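PDB 7C4D: putative esterase from Uncultured bacterium, which probably hydrolyses carboxylic ester bonds as a marine bacterial carboxylesterase of the alpha/beta hydrolase fold. Local coordinates for residues 70-73 against 74-78; 98-101 against 102-105; 197-200 against 201-205. All coordinates share one frame; numbering follows the deposited sequence. Where two conformers were deposited one is given.

Contact 1. Residues 70-73 against 74-78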
loop_
_atom_site.group_PDB
_atom_site.type_symbol
_atom_site.label_atom_id
_atom_site.label_comp_id
_atom_site.label_asym_id
_atom_site.label_seq_id
_atom_site.Cartn_x
_atom_site.Cartn_y
_atom_site.Cartn_z
ATOM N N SER A 70 -12.014 -6.253 -0.603
ATOM C CA SER A 70 -12.194 -5.655 -1.912
ATOM C C SER A 70 -11.783 -4.173 -1.836
ATOM O O SER A 70 -11.764 -3.624 -0.742
ATOM C CB SER A 70 -13.631 -5.817 -2.303
ATOM O OG SER A 70 -14.436 -4.838 -1.668
ATOM N N TYR A 71 -11.526 -3.522 -2.985
ATOM C CA TYR A 71 -11.051 -2.155 -3.041
ATOM C C TYR A 71 -12.203 -1.251 -2.660
ATOM O O TYR A 71 -12.013 -0.139 -2.158
ATOM C CB TYR A 71 -10.454 -1.825 -4.411
ATOM C CG TYR A 71 -9.066 -2.385 -4.609
ATOM C CD1 TYR A 71 -8.035 -1.990 -3.757
ATOM C CD2 TYR A 71 -8.749 -3.236 -5.662
ATOM C CE1 TYR A 71 -6.765 -2.518 -3.854
ATOM C CE2 TYR A 71 -7.457 -3.721 -5.825
ATOM C CZ TYR A 71 -6.468 -3.363 -4.904
ATOM O OH TYR A 71 -5.161 -3.765 -4.951
ATOM N N GLU A 72 -13.407 -1.773 -2.882
ATOM C CA GLU A 72 -14.611 -1.048 -2.516
ATOM C C GLU A 72 -14.629 -0.858 -0.998
ATOM O O GLU A 72 -14.905 0.231 -0.506
ATOM C CB GLU A 72 -15.834 -1.819 -3.015
ATOM C CG GLU A 72 -17.160 -1.241 -2.576
ATOM C CD GLU A 72 -17.528 0.057 -3.269
ATOM O OE1 GLU A 72 -18.002 0.971 -2.566
ATOM O OE2 GLU A 72 -17.349 0.144 -4.510
ATOM N N SER A 73 -14.324 -1.932 -0.265
ATOM C CA SER A 73 -14.451 -1.934 1.184
ATOM C C SER A 73 -13.309 -1.127 1.788
ATOM O O SER A 73 -13.543 -0.361 2.722
ATOM C CB SER A 73 -14.502 -3.344 1.765
ATOM O OG SER A 73 -13.271 -4.023 1.598
ATOM N N MET A 74 -12.097 -1.316 1.228
ATOM C CA MET A 74 -10.903 -0.594 1.654
ATOM C C MET A 74 -11.074 0.898 1.399
ATOM O O MET A 74 -10.782 1.672 2.285
ATOM C CB MET A 74 -9.634 -1.166 1.017
ATOM C CG MET A 74 -9.330 -2.543 1.579
ATOM S SD MET A 74 -7.728 -3.328 1.363
ATOM C CE MET A 74 -7.762 -3.606 -0.403
ATOM N N ALA A 75 -11.705 1.271 0.264
ATOM C CA ALA A 75 -12.040 2.652 -0.075
ATOM C C ALA A 75 -12.993 3.237 0.944
ATOM O O ALA A 75 -12.903 4.426 1.272
ATOM C CB ALA A 75 -12.645 2.756 -1.455
ATOM N N GLU A 76 -13.934 2.394 1.404
ATOM C CA GLU A 76 -14.932 2.836 2.365
ATOM C C GLU A 76 -14.296 3.091 3.732
ATOM O O GLU A 76 -14.664 4.055 4.405
ATOM C CB GLU A 76 -16.132 1.872 2.463
ATOM C CG GLU A 76 -17.389 2.590 2.958
ATOM C CD GLU A 76 -17.800 3.739 2.045
ATOM O OE1 GLU A 76 -17.672 3.579 0.802
ATOM O OE2 GLU A 76 -18.203 4.802 2.567
ATOM N N ASP A 77 -13.428 2.164 4.154
ATOM C CA ASP A 77 -12.569 2.323 5.331
ATOM C C ASP A 77 -11.856 3.672 5.317
ATOM O O ASP A 77 -11.922 4.414 6.304
ATOM C CB ASP A 77 -11.524 1.212 5.421
ATOM C CG ASP A 77 -12.114 -0.174 5.655
ATOM O OD1 ASP A 77 -13.346 -0.264 5.943
ATOM O OD2 ASP A 77 -11.340 -1.147 5.568
ATOM N N LEU A 78 -11.246 3.993 4.164
ATOM C CA LEU A 78 -10.581 5.268 3.936
ATOM C C LEU A 78 -11.571 6.408 4.097
ATOM O O LEU A 78 -11.285 7.364 4.828
ATOM C CB LEU A 78 -9.893 5.294 2.559
ATOM C CG LEU A 78 -9.103 6.572 2.252
ATOM C CD1 LEU A 78 -8.098 6.903 3.373
ATOM C CD2 LEU A 78 -8.396 6.436 0.908
#
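S70, at the N-cap of helix 71-84, and the residues after it meet 74-78 through a first turn of i to i+4 bonds, beginning with M74 N to S70 O at 3.1 Å, a nearly straight bond (169°) lying in the carbonyl plane. This is a helix N-terminus of the alpha/beta hydrolase fold, capped by a serine: S70 OG accepts from S73 N at 3.2 Å, and the OG of S73 returns a bond of 2.8 Å to S70 O. With S73 OG between its backbone N and carbonyl carbon (chi1 67°), the hydroxyl points back toward S70 O. S70 O is therefore gripped twice, by a backbone amide and by a hydroxyl.

On the inner side, the M74 chain bends at its last torsion, chi3 -68°, and brings its methyl CE obliquely against the Y71 ring, 3.7 Å from CD1. The hydroxyl of Y71 is hydrogen-bonded to I202 O of helix 199-203. E72 and E76 follow each other along another side; E72 OE1 and E76 OE1 are 4.3 Å apart, and the two like charges probably repel somewhat, while E76 OE2 bonds to H79 ND1. D77 carries its carboxylate to R58 in a salt bridge and to L12 N, while its own backbone N donates to S73 O at 2.9 Å.

Contact 2. Residues 98-101 against 102-105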
loop_
_atom_site.group_PDB
_atom_site.type_symbol
_atom_site.label_atom_id
_atom_site.label_comp_id
_atom_site.label_asym_id
_atom_site.label_seq_id
_atom_site.Cartn_x
_atom_site.Cartn_y
_atom_site.Cartn_z
ATOM N N GLY A 98 -2.222 -0.095 -1.738
ATOM C CA GLY A 98 -2.628 1.202 -1.198
ATOM C C GLY A 98 -2.908 2.226 -2.305
ATOM O O GLY A 98 -3.817 3.047 -2.188
ATOM N N GLY A 99 -2.200 2.080 -3.418
ATOM C CA GLY A 99 -2.400 2.942 -4.576
ATOM C C GLY A 99 -3.722 2.691 -5.296
ATOM O O GLY A 99 -4.321 3.644 -5.796
ATOM N N LYS A 100 -4.163 1.416 -5.362
ATOM C CA LYS A 100 -5.460 1.104 -5.966
ATOM C C LYS A 100 -6.602 1.587 -5.091
ATOM O O LYS A 100 -7.585 2.131 -5.597
ATOM C CB LYS A 100 -5.605 -0.386 -6.269
ATOM C CG LYS A 100 -5.407 -0.714 -7.738
ATOM C CD LYS A 100 -5.182 -2.178 -8.026
ATOM C CE LYS A 100 -4.663 -2.356 -9.435
ATOM N NZ LYS A 100 -4.424 -3.766 -9.767
ATOM N N THR A 101 -6.487 1.375 -3.771
ATOM C CA THR A 101 -7.487 1.914 -2.850
ATOM C C THR A 101 -7.614 3.415 -3.064
ATOM O O THR A 101 -8.714 3.958 -3.119
ATOM C CB THR A 101 -7.101 1.577 -1.399
ATOM O OG1 THR A 101 -7.048 0.163 -1.240
ATOM C CG2 THR A 101 -7.999 2.151 -0.333
ATOM N N ALA A 102 -6.461 4.082 -3.217
ATOM C CA ALA A 102 -6.472 5.534 -3.303
ATOM C C ALA A 102 -7.133 5.966 -4.614
ATOM O O ALA A 102 -7.937 6.883 -4.616
ATOM C CB ALA A 102 -5.052 6.060 -3.155
ATOM N N MET A 103 -6.809 5.279 -5.716
ATOM C CA MET A 103 -7.423 5.561 -7.005
ATOM C C MET A 103 -8.940 5.306 -6.967
ATOM O O MET A 103 -9.692 6.181 -7.408
ATOM C CB MET A 103 -6.749 4.745 -8.105
ATOM C CG MET A 103 -5.416 5.291 -8.502
ATOM S SD MET A 103 -4.789 4.470 -9.969
ATOM C CE MET A 103 -4.127 2.939 -9.299
ATOM N N TRP A 104 -9.374 4.173 -6.359
ATOM C CA TRP A 104 -10.794 3.869 -6.153
ATOM C C TRP A 104 -11.469 5.003 -5.395
ATOM O O TRP A 104 -12.453 5.556 -5.879
ATOM C CB TRP A 104 -10.994 2.545 -5.398
ATOM C CG TRP A 104 -11.227 1.369 -6.290
ATOM C CD1 TRP A 104 -10.296 0.696 -7.024
ATOM C CD2 TRP A 104 -12.492 0.734 -6.557
ATOM N NE1 TRP A 104 -10.886 -0.322 -7.724
ATOM C CE2 TRP A 104 -12.234 -0.325 -7.456
ATOM C CE3 TRP A 104 -13.803 0.942 -6.110
ATOM C CZ2 TRP A 104 -13.250 -1.163 -7.925
ATOM C CZ3 TRP A 104 -14.803 0.113 -6.576
ATOM C CH2 TRP A 104 -14.530 -0.923 -7.474
ATOM N N PHE A 105 -10.905 5.345 -4.218
ATOM C CA PHE A 105 -11.442 6.408 -3.382
ATOM C C PHE A 105 -11.534 7.754 -4.108
ATOM O O PHE A 105 -12.508 8.480 -3.914
ATOM C CB PHE A 105 -10.749 6.500 -2.016
ATOM C CG PHE A 105 -11.169 7.722 -1.233
ATOM C CD1 PHE A 105 -12.272 7.686 -0.383
ATOM C CD2 PHE A 105 -10.474 8.926 -1.363
ATOM C CE1 PHE A 105 -12.692 8.840 0.274
ATOM C CE2 PHE A 105 -10.878 10.069 -0.681
ATOM C CZ PHE A 105 -11.983 10.020 0.134
#
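K100 and W104 are joined by the straight backbone bond from W104 N to K100 O, 2.8 Å long, one of four successive i to i+4 bonds in helix 97-108. F105 N to T101 O is equally short and straight (172°), whereas A102 N to G98 O, at 3.0 Å, is more bent. The helix follows a strand and a tight turn with the GxSxG pattern, consistent with the nucleophile elbow of alpha/beta hydrolases; G98 is the last glycine of that pattern.

Van der Waals contacts run beside these bonds. M103, bent at chi3 (-80°), lays its methyl CE 3.6 Å from G99 O, crossing K100 CG at 4.2 Å. In the conformer described here, the indole of W104 turns its edge to the same carbonyl that its backbone N uses: CD1 lies 3.4 Å from K100 O, close to the ring plane.

The polar ends reach beyond the turn. K100, extended past CG, delivers NZ to the carbonyl oxygens of S204 and G124, a bridge from the helix to two loops. T101 places OG1 beside its own backbone N (chi1 -61°), within weak hydrogen-bonding distance of M97 O and Q57 OE1, which one hydroxyl proton cannot fully serve together.

A102 and F105 pack on I92 of strand 90-95, and A102 and M103 on L116 of strand 113-119, the two parallel strands that this helix connects as a beta-alpha-beta unit; W104, in the same conformer, meets Y71 of helix 71-84.

Contact 3. Residues 197-200 against 201-205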
loop_
_atom_site.group_PDB
_atom_site.type_symbol
_atom_site.label_atom_id
_atom_site.label_comp_id
_atom_site.label_asym_id
_atom_site.label_seq_id
_atom_site.Cartn_x
_atom_site.Cartn_y
_atom_site.Cartn_z
ATOM N N LYS A 197 -7.880 -15.413 0.106
ATOM C CA LYS A 197 -9.183 -15.532 -0.522
ATOM C C LYS A 197 -9.630 -14.197 -1.116
ATOM O O LYS A 197 -10.828 -14.031 -1.381
ATOM C CB LYS A 197 -10.228 -16.037 0.482
ATOM C CG LYS A 197 -9.934 -17.406 1.089
ATOM C CD LYS A 197 -11.091 -17.984 1.863
ATOM C CE LYS A 197 -10.792 -19.376 2.371
ATOM N NZ LYS A 197 -12.005 -20.224 2.336
ATOM N N ASN A 198 -8.686 -13.251 -1.293
ATOM C CA ASN A 198 -8.999 -11.994 -1.958
ATOM C C ASN A 198 -7.962 -11.639 -3.027
ATOM O O ASN A 198 -7.986 -10.508 -3.536
ATOM C CB ASN A 198 -9.105 -10.807 -0.989
ATOM C CG ASN A 198 -10.372 -10.787 -0.177
ATOM O OD1 ASN A 198 -11.333 -10.092 -0.522
ATOM N ND2 ASN A 198 -10.364 -11.556 0.906
ATOM N N ILE A 199 -7.063 -12.576 -3.359
ATOM C CA ILE A 199 -5.996 -12.301 -4.321
ATOM C C ILE A 199 -6.516 -11.838 -5.691
ATOM O O ILE A 199 -5.856 -11.075 -6.387
ATOM C CB ILE A 199 -4.996 -13.471 -4.438
ATOM C CG1 ILE A 199 -3.668 -13.024 -5.059
ATOM C CG2 ILE A 199 -5.597 -14.671 -5.169
ATOM C CD1 ILE A 199 -2.796 -12.162 -4.150
ATOM N N ILE A 200 -7.689 -12.308 -6.108
ATOM C CA ILE A 200 -8.252 -11.867 -7.373
ATOM C C ILE A 200 -8.724 -10.408 -7.249
ATOM O O ILE A 200 -8.549 -9.614 -8.169
ATOM C CB ILE A 200 -9.366 -12.853 -7.827
ATOM C CG1 ILE A 200 -8.809 -14.237 -8.179
ATOM C CG2 ILE A 200 -10.245 -12.291 -8.944
ATOM C CD1 ILE A 200 -7.594 -14.200 -9.079
ATOM N N ASN A 201 -9.397 -10.096 -6.133
ATOM C CA ASN A 201 -9.866 -8.764 -5.778
ATOM C C ASN A 201 -8.703 -7.770 -5.772
ATOM O O ASN A 201 -8.854 -6.632 -6.223
ATOM C CB ASN A 201 -10.547 -8.762 -4.407
ATOM C CG ASN A 201 -11.998 -9.176 -4.457
ATOM O OD1 ASN A 201 -12.526 -9.441 -5.525
ATOM N ND2 ASN A 201 -12.655 -9.219 -3.312
ATOM N N ILE A 202 -7.556 -8.240 -5.283
ATOM C CA ILE A 202 -6.412 -7.394 -5.000
ATOM C C ILE A 202 -5.684 -7.091 -6.310
ATOM O O ILE A 202 -5.154 -5.986 -6.468
ATOM C CB ILE A 202 -5.523 -8.055 -3.927
ATOM C CG1 ILE A 202 -6.165 -7.995 -2.537
ATOM C CG2 ILE A 202 -4.107 -7.479 -3.901
ATOM C CD1 ILE A 202 -5.380 -8.793 -1.507
ATOM N N MET A 203 -5.736 -8.047 -7.264
ATOM C CA MET A 203 -4.997 -7.930 -8.525
ATOM C C MET A 203 -5.870 -7.388 -9.664
ATOM O O MET A 203 -5.362 -7.197 -10.762
ATOM C CB MET A 203 -4.354 -9.237 -8.987
ATOM C CG MET A 203 -3.388 -9.832 -8.009
ATOM S SD MET A 203 -1.861 -8.899 -7.985
ATOM C CE MET A 203 -1.312 -9.201 -6.315
ATOM N N SER A 204 -7.136 -7.064 -9.372
ATOM C CA SER A 204 -8.121 -6.654 -10.358
ATOM C C SER A 204 -7.957 -5.182 -10.739
ATOM O O SER A 204 -7.459 -4.373 -9.948
ATOM C CB SER A 204 -9.508 -6.916 -9.849
ATOM O OG SER A 204 -9.861 -5.907 -8.930
ATOM N N GLY A 205 -8.437 -4.857 -11.949
ATOM C CA GLY A 205 -8.341 -3.542 -12.553
ATOM C C GLY A 205 -9.486 -2.657 -12.098
ATOM O O GLY A 205 -10.513 -3.174 -11.674
#
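N198 and N201 are linked amide to amide: N201 ND2 donates to N198 OD1 at 3.2 Å, somewhat bent (139°), with the two amide planes turned 55° apart. The donor is tilted from the carbonyl plane of N198, and the acceptor lies off the amide plane of N201, so the bond leaves both amide planes. N198 OD1 also accepts from M69 N, while ND2 donates to the carbonyl oxygens of S194 and D67, bonds that fix the rotation of the buried amide and tie the start of the helix to the loop at 67-69. An alanine here would remove the whole amide and is likely to leave M69 N and the carbonyls of S194 and D67 without these partners, with N201 ND2 losing its acceptor as well.

Among the backbone bonds, I202 N donates to N198 O at 2.9 Å, nearly along the C=O axis. N198 occupies the N-cap position of the short helix 199-203, although its side chain makes no capping bond, its amide being engaged by the partners just named. The helix belongs to the mainly helical excursion between strands 113-119 and 217-222, the place where alpha/beta hydrolases commonly carry a lid or cap, which this segment is consistent with. Further on the bonding slackens: M203 N is shared weakly between I199 O and I200 O. S204 OG donates to N201 O at 3.0 Å, arriving from above the carbonyl plane.

Van der Waals contacts complete the turn. I199 directs CG1 away from its backbone N (chi1 -161°), and its CD1 meets M203 CE at 4.0 Å; both touch H136 of helix 131-144. I202 turns its CG1 branch back along the helix start, with CG1 3.3 Å from N198 O.

In the fold
Contacts 1, 2 and 3 come in series along the chain, on helices 71-84, 97-108 and 199-203. The centres of contacts 1 and 2 lie about 8 Å apart, and that of contact 3 about 13 Å from each. Y71 connects all three: its ring packs on K100 and W104 of contact 2, and the Y71 hydroxyl and the K100 amine each reach a backbone carbonyl of contact 3. Two helices adjoining the central, mostly parallel sheet are thus joined to a later short helix, near the probable nucleophile elbow; an acetate ion, probably from the crystallisation liquor, lies about 4 Å from the M203 side chain and may mark a pocket.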